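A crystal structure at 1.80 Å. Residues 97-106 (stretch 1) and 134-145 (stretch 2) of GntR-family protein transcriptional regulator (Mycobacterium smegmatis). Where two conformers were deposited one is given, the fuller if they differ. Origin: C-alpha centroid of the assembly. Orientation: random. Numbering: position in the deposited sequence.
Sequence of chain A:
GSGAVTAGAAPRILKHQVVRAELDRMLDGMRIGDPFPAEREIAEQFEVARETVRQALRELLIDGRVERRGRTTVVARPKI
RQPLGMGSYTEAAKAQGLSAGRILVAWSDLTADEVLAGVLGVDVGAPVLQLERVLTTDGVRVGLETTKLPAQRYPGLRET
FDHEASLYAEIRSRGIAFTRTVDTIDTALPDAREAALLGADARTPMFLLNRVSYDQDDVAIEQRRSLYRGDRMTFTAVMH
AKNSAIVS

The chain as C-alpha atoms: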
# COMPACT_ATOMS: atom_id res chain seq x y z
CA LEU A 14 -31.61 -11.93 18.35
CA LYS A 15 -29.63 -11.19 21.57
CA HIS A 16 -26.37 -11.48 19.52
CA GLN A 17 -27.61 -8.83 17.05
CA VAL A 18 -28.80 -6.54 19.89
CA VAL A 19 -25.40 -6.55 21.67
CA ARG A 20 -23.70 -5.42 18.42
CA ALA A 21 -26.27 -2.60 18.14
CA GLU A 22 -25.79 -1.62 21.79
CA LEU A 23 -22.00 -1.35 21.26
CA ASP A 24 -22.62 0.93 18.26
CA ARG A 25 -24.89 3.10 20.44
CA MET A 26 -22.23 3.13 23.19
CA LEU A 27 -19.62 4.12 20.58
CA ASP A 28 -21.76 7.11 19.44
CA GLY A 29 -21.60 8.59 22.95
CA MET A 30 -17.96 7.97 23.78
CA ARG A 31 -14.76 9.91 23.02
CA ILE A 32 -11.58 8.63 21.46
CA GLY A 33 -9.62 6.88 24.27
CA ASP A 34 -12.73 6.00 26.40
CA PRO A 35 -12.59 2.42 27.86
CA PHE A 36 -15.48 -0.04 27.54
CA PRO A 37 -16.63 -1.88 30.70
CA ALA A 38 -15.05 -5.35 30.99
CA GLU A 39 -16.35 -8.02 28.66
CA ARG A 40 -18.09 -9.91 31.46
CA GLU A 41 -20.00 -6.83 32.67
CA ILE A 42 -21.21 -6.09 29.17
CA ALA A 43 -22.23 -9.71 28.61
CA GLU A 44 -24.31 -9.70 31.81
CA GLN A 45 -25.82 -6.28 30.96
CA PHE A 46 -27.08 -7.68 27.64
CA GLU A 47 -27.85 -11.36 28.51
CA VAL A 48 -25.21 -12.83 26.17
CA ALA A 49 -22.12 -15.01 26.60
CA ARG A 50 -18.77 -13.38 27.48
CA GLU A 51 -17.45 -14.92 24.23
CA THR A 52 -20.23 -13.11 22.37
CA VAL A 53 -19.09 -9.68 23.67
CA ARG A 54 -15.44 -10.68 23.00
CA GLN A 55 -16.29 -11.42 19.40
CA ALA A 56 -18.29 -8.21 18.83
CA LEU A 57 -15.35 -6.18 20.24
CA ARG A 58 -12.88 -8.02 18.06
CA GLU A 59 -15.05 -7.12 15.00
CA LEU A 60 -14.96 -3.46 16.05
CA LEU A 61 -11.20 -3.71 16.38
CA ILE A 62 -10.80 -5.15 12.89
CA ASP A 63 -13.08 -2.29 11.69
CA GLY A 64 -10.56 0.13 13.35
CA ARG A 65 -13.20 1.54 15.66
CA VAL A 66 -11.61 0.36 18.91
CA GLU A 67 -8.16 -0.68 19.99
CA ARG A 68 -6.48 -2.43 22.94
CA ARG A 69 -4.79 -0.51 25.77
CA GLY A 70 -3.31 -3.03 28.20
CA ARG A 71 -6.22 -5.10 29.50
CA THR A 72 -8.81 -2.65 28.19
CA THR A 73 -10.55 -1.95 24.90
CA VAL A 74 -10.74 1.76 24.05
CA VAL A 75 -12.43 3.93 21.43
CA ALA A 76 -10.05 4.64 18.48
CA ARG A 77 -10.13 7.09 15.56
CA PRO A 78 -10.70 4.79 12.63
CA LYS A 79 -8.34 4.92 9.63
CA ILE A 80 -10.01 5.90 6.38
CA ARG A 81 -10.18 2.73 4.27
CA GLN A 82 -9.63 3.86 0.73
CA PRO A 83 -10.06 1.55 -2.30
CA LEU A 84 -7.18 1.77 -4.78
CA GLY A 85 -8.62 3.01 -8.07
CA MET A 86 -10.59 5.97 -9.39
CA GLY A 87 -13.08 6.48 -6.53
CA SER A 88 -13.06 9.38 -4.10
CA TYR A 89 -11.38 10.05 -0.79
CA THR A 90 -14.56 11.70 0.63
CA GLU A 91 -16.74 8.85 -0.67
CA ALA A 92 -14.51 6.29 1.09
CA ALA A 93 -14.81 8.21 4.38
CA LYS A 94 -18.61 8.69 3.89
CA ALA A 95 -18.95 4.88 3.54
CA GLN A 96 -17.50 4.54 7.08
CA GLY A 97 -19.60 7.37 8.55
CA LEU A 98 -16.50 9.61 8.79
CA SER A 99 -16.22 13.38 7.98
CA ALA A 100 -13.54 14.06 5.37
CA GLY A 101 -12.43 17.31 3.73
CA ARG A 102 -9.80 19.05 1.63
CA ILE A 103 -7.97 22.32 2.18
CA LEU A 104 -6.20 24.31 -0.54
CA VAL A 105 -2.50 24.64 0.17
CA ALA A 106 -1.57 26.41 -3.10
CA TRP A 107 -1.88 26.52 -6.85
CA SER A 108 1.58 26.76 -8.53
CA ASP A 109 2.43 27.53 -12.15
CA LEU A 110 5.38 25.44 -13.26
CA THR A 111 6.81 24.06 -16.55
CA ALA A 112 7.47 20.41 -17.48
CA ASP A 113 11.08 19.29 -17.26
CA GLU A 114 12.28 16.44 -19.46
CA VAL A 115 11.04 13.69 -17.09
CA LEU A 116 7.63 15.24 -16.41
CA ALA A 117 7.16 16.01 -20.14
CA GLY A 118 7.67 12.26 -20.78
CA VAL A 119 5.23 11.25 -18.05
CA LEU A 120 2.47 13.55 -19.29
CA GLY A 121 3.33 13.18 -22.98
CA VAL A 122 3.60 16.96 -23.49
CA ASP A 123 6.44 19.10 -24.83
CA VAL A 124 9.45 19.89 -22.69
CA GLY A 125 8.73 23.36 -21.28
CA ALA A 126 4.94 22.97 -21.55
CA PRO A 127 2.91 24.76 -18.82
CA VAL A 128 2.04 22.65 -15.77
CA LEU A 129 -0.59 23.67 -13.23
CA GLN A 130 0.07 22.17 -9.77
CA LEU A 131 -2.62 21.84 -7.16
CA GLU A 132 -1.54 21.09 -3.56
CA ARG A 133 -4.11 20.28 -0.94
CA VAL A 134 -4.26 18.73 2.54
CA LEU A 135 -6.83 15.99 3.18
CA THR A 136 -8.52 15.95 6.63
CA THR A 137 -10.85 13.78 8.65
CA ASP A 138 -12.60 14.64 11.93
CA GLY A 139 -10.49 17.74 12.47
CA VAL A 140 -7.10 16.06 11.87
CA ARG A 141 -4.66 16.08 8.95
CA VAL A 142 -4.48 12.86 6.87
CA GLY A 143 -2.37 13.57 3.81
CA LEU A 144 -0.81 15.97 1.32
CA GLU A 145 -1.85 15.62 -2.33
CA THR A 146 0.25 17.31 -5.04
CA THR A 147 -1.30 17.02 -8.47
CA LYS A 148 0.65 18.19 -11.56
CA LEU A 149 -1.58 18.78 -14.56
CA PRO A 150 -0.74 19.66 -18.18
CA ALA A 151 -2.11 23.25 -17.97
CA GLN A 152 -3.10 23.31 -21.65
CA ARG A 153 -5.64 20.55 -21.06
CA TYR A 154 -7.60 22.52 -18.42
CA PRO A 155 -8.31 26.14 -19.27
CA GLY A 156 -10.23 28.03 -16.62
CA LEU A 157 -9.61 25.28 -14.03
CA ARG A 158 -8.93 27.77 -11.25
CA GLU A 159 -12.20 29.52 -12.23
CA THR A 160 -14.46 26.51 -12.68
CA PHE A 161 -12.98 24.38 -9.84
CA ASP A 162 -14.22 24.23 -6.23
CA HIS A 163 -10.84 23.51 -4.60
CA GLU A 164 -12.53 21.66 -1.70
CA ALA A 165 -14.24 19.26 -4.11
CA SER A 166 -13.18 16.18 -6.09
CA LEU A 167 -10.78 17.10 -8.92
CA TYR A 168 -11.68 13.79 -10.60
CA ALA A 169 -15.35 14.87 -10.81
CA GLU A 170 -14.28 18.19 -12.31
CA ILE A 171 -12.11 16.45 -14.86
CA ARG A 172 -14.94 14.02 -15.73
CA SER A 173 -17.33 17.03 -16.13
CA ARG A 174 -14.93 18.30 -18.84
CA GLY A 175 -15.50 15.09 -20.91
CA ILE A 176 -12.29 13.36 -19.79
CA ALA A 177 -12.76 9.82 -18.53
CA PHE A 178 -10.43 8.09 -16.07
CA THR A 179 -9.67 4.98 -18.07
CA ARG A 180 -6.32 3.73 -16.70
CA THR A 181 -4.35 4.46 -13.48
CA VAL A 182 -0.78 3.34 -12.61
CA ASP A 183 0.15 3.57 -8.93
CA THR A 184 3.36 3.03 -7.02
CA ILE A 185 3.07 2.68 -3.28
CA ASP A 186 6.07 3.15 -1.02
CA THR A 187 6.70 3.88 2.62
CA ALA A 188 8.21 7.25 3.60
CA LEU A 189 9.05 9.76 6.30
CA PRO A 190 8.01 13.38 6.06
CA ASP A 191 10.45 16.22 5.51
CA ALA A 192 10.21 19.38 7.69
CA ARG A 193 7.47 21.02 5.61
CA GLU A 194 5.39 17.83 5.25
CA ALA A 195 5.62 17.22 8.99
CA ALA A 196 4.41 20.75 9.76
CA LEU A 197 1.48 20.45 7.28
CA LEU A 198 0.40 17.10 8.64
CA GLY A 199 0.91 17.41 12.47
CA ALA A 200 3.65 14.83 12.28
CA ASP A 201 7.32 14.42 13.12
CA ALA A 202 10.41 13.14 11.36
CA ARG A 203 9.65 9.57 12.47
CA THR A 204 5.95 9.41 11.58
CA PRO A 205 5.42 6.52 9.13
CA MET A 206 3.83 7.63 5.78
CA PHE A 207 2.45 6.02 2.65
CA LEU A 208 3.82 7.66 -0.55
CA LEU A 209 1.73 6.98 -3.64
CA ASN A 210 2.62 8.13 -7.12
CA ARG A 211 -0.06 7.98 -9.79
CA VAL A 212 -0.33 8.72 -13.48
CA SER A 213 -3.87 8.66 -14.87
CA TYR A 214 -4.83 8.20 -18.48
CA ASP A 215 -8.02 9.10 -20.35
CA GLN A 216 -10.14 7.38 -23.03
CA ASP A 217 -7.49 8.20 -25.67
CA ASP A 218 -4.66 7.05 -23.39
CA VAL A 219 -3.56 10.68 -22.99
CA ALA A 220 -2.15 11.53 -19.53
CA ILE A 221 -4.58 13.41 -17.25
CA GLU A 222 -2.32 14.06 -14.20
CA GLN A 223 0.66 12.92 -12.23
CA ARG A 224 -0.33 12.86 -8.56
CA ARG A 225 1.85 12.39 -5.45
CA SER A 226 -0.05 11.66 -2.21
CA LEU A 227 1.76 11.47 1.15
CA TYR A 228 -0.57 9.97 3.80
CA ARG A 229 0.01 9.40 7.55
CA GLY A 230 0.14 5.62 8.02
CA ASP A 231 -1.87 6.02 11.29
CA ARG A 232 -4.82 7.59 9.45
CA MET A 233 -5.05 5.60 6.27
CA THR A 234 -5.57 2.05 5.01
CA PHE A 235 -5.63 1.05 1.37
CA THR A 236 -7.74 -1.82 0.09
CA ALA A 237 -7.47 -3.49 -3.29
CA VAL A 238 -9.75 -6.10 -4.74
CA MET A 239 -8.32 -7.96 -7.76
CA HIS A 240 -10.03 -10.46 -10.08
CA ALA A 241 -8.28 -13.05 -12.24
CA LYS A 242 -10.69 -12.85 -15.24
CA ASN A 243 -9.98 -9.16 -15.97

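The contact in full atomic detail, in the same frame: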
# COMPACT_ATOMS: atom_id res chain seq x y z
N GLY A 97 -18.95 6.41 7.65
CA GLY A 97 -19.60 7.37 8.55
C GLY A 97 -18.61 8.36 9.15
O GLY A 97 -18.78 8.78 10.30
N LEU A 98 -17.60 8.73 8.37
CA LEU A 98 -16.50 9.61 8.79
C LEU A 98 -16.50 10.91 7.97
O LEU A 98 -16.78 10.87 6.78
CB LEU A 98 -15.14 8.90 8.58
CG LEU A 98 -14.84 7.61 9.35
CD1 LEU A 98 -13.55 6.91 8.82
CD2 LEU A 98 -14.73 7.89 10.86
N SER A 99 -16.15 12.04 8.60
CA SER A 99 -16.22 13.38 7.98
C SER A 99 -14.92 13.91 7.34
O SER A 99 -14.08 14.55 8.01
CB SER A 99 -16.65 14.39 9.02
OG SER A 99 -15.63 14.49 9.99
N ALA A 100 -14.79 13.72 6.04
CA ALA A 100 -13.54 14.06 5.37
C ALA A 100 -13.61 15.40 4.65
O ALA A 100 -14.68 15.82 4.21
CB ALA A 100 -13.18 12.97 4.38
N GLY A 101 -12.47 16.09 4.54
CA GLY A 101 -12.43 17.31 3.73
C GLY A 101 -11.10 17.53 3.04
O GLY A 101 -10.18 16.75 3.20
N ARG A 102 -11.03 18.63 2.31
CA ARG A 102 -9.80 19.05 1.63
C ARG A 102 -9.59 20.53 1.83
O ARG A 102 -10.56 21.32 1.79
CB ARG A 102 -9.88 18.79 0.13
CG ARG A 102 -10.22 17.35 -0.26
CD ARG A 102 -10.42 17.25 -1.77
NE ARG A 102 -10.91 15.94 -2.25
CZ ARG A 102 -12.19 15.61 -2.35
NH1 ARG A 102 -13.14 16.48 -1.99
NH2 ARG A 102 -12.52 14.41 -2.84
N ILE A 103 -8.34 20.91 2.01
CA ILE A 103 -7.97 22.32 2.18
C ILE A 103 -6.92 22.70 1.13
O ILE A 103 -5.94 21.99 0.94
CB ILE A 103 -7.38 22.56 3.58
CG1 ILE A 103 -8.50 22.36 4.63
CG2 ILE A 103 -6.78 23.98 3.69
CD1 ILE A 103 -7.95 22.10 6.05
N LEU A 104 -7.15 23.83 0.46
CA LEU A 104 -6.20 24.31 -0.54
C LEU A 104 -4.92 24.68 0.19
O LEU A 104 -4.94 25.49 1.14
CB LEU A 104 -6.77 25.57 -1.24
CG LEU A 104 -5.77 26.27 -2.20
CD1 LEU A 104 -5.36 25.30 -3.35
CD2 LEU A 104 -6.38 27.60 -2.74
N VAL A 105 -3.80 24.13 -0.23
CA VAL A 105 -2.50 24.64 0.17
C VAL A 105 -2.07 25.76 -0.82
O VAL A 105 -1.89 26.94 -0.43
CB VAL A 105 -1.47 23.50 0.19
CG1 VAL A 105 -0.05 23.99 0.47
CG2 VAL A 105 -1.86 22.48 1.21
N ALA A 106 -1.93 25.40 -2.09
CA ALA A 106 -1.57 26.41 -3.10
C ALA A 106 -1.76 25.87 -4.51
O ALA A 106 -1.62 24.66 -4.75
CB ALA A 106 -0.13 26.82 -2.91
N VAL A 134 -4.29 19.62 1.38
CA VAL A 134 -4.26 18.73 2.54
C VAL A 134 -5.63 18.06 2.70
O VAL A 134 -6.67 18.73 2.61
CB VAL A 134 -3.88 19.52 3.82
CG1 VAL A 134 -3.91 18.63 5.07
CG2 VAL A 134 -2.51 20.19 3.69
N LEU A 135 -5.63 16.76 2.94
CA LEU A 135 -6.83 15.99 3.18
C LEU A 135 -6.99 15.87 4.71
O LEU A 135 -6.00 15.72 5.43
CB LEU A 135 -6.64 14.60 2.57
CG LEU A 135 -6.39 14.51 1.04
CD1 LEU A 135 -6.37 13.07 0.48
CD2 LEU A 135 -7.36 15.39 0.21
N THR A 136 -8.24 15.92 5.18
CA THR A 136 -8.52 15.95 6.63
C THR A 136 -9.65 14.98 6.92
O THR A 136 -10.45 14.65 6.04
CB THR A 136 -9.02 17.32 7.10
OG1 THR A 136 -10.26 17.63 6.40
CG2 THR A 136 -8.01 18.37 6.76
N THR A 137 -9.68 14.50 8.15
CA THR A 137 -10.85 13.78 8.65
C THR A 137 -11.05 14.12 10.12
O THR A 137 -10.10 14.09 10.88
CB THR A 137 -10.72 12.26 8.47
OG1 THR A 137 -11.88 11.61 8.97
CG2 THR A 137 -9.50 11.72 9.18
N ASP A 138 -12.28 14.45 10.51
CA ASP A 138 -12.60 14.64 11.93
C ASP A 138 -11.67 15.63 12.61
O ASP A 138 -11.17 15.38 13.75
CB ASP A 138 -12.53 13.29 12.62
CG ASP A 138 -13.58 12.35 12.12
OD1 ASP A 138 -14.36 12.79 11.24
OD2 ASP A 138 -13.64 11.19 12.59
N GLY A 139 -11.40 16.75 11.93
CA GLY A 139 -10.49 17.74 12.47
C GLY A 139 -8.98 17.46 12.44
O GLY A 139 -8.20 18.27 12.99
N VAL A 140 -8.54 16.34 11.87
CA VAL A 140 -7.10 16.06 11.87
C VAL A 140 -6.56 15.83 10.45
O VAL A 140 -7.28 15.36 9.58
CB VAL A 140 -6.68 14.91 12.82
CG1 VAL A 140 -7.15 15.21 14.27
CG2 VAL A 140 -7.20 13.58 12.32
N ARG A 141 -5.28 16.16 10.27
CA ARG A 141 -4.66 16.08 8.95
C ARG A 141 -4.35 14.62 8.61
O ARG A 141 -3.82 13.88 9.47
CB ARG A 141 -3.41 16.96 8.89
CG ARG A 141 -3.65 18.41 9.35
CD ARG A 141 -4.72 19.09 8.49
NE ARG A 141 -4.88 20.51 8.80
CZ ARG A 141 -6.04 21.11 9.10
NH1 ARG A 141 -7.18 20.42 9.13
NH2 ARG A 141 -6.05 22.41 9.37
N VAL A 142 -4.66 14.23 7.36
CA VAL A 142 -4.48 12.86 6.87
C VAL A 142 -3.37 12.78 5.82
O VAL A 142 -2.53 11.87 5.86
CB VAL A 142 -5.79 12.29 6.31
CG1 VAL A 142 -5.58 10.99 5.56
CG2 VAL A 142 -6.79 12.11 7.46
N GLY A 143 -3.31 13.75 4.93
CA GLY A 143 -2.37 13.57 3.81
C GLY A 143 -2.21 14.83 2.98
O GLY A 143 -2.98 15.75 3.10
N LEU A 144 -1.14 14.84 2.20
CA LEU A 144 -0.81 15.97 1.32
C LEU A 144 -0.79 15.42 -0.11
O LEU A 144 -0.05 14.44 -0.42
CB LEU A 144 0.55 16.54 1.74
CG LEU A 144 1.18 17.57 0.78
CD1 LEU A 144 0.43 18.90 0.94
CD2 LEU A 144 2.65 17.80 1.01
N GLU A 145 -1.60 16.05 -0.95
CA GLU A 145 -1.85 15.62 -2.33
C GLU A 145 -1.32 16.70 -3.25
O GLU A 145 -1.75 17.85 -3.13
CB GLU A 145 -3.36 15.57 -2.50
CG GLU A 145 -3.84 15.06 -3.85
CD GLU A 145 -5.31 15.30 -4.04
OE1 GLU A 145 -5.73 16.52 -4.05
OE2 GLU A 145 -6.02 14.25 -4.18
O HOH W 1 -12.75 17.02 7.97
O HOH W 2 -8.91 13.96 -2.99

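Two neighbouring strands, antiparallel with their axes at 151° and 4.5 Å apart at closest approach, pair by backbone, and side chains pack on both faces; the two stretches bury 586 Å² between them, both sides summed. Stretch 1 enters from a helix that ends at Gly97 in a Schellman motif, where positive phi favours glycine; this residue does not touch stretch 2. Leu98 begins the contact modestly, its CD2 lying 3.9 Å from Asp138 OD2.

Ser99 and Asp138 fasten the end of the ladder, Asp138 lying within the type I' turn from Thr137 to Val140. Asp138 N donates to Ser99 O (3.1 Å), while Asp138 OD1 accepts from both Ser99 N (3.3 Å) and Ser99 OG, the latter at a very short 2.5 Å. A p rotamer on the serine and an m rotamer on the aspartate bring these short polar groups together, so each residue joins the other through main chain and side chain alike. Water 1 adds a bridge from Ser99 O (2.8 Å) to Thr136 OG1 (3.0 Å).

From Ala100 the strand proper begins. Ala100 and Thr137 form a non-hydrogen-bonded pair, in which the backbones come close and Ala100 CA lies 3.2 Å from Thr136 O in a CA-H...O contact. Gly101 then pairs with Thr136 through two backbone bonds, Gly101 N to Thr136 O and Thr136 N to Gly101 O, both 2.9 Å. Glycine fits here: an ideal CB would sit a tight 3.2 Å from Thr136 OG1, which instead lies over the bare backbone.

Arg102 shares the Ala100 face and packs its aliphatic stem on Leu135, CG to CD2 at 3.5 Å. The extended chain carries Arg102 NE to the O of water 2 (2.9 Å), which donates to Glu145 OE2 (3.1 Å); NH1 and NH2 are satisfied elsewhere in the structure. A buried arginine is thus both greasy spacer and polar reach.

Ile103 closes the second hydrogen-bonded pair: Ile103 N to Val134 O is 2.8 Å and Val134 N to Ile103 O is 2.9 Å. On the face opposite Arg102, its long branch leans back along the ladder, placing CD1 3.8 Å from Thr136 CG2 and over one face of the Arg141 guanidinium, 3.6 Å from NH1. Though exposed, it is the residue of stretch 1 most covered by stretch 2.

Leu104 points away and makes no contact. Val105 turns toward stretch 2 again, and its CG2 meets Val134 CG2 at 3.4 Å and Leu144 CD1 at 4.3 Å, an apolar finish beyond the last bridge.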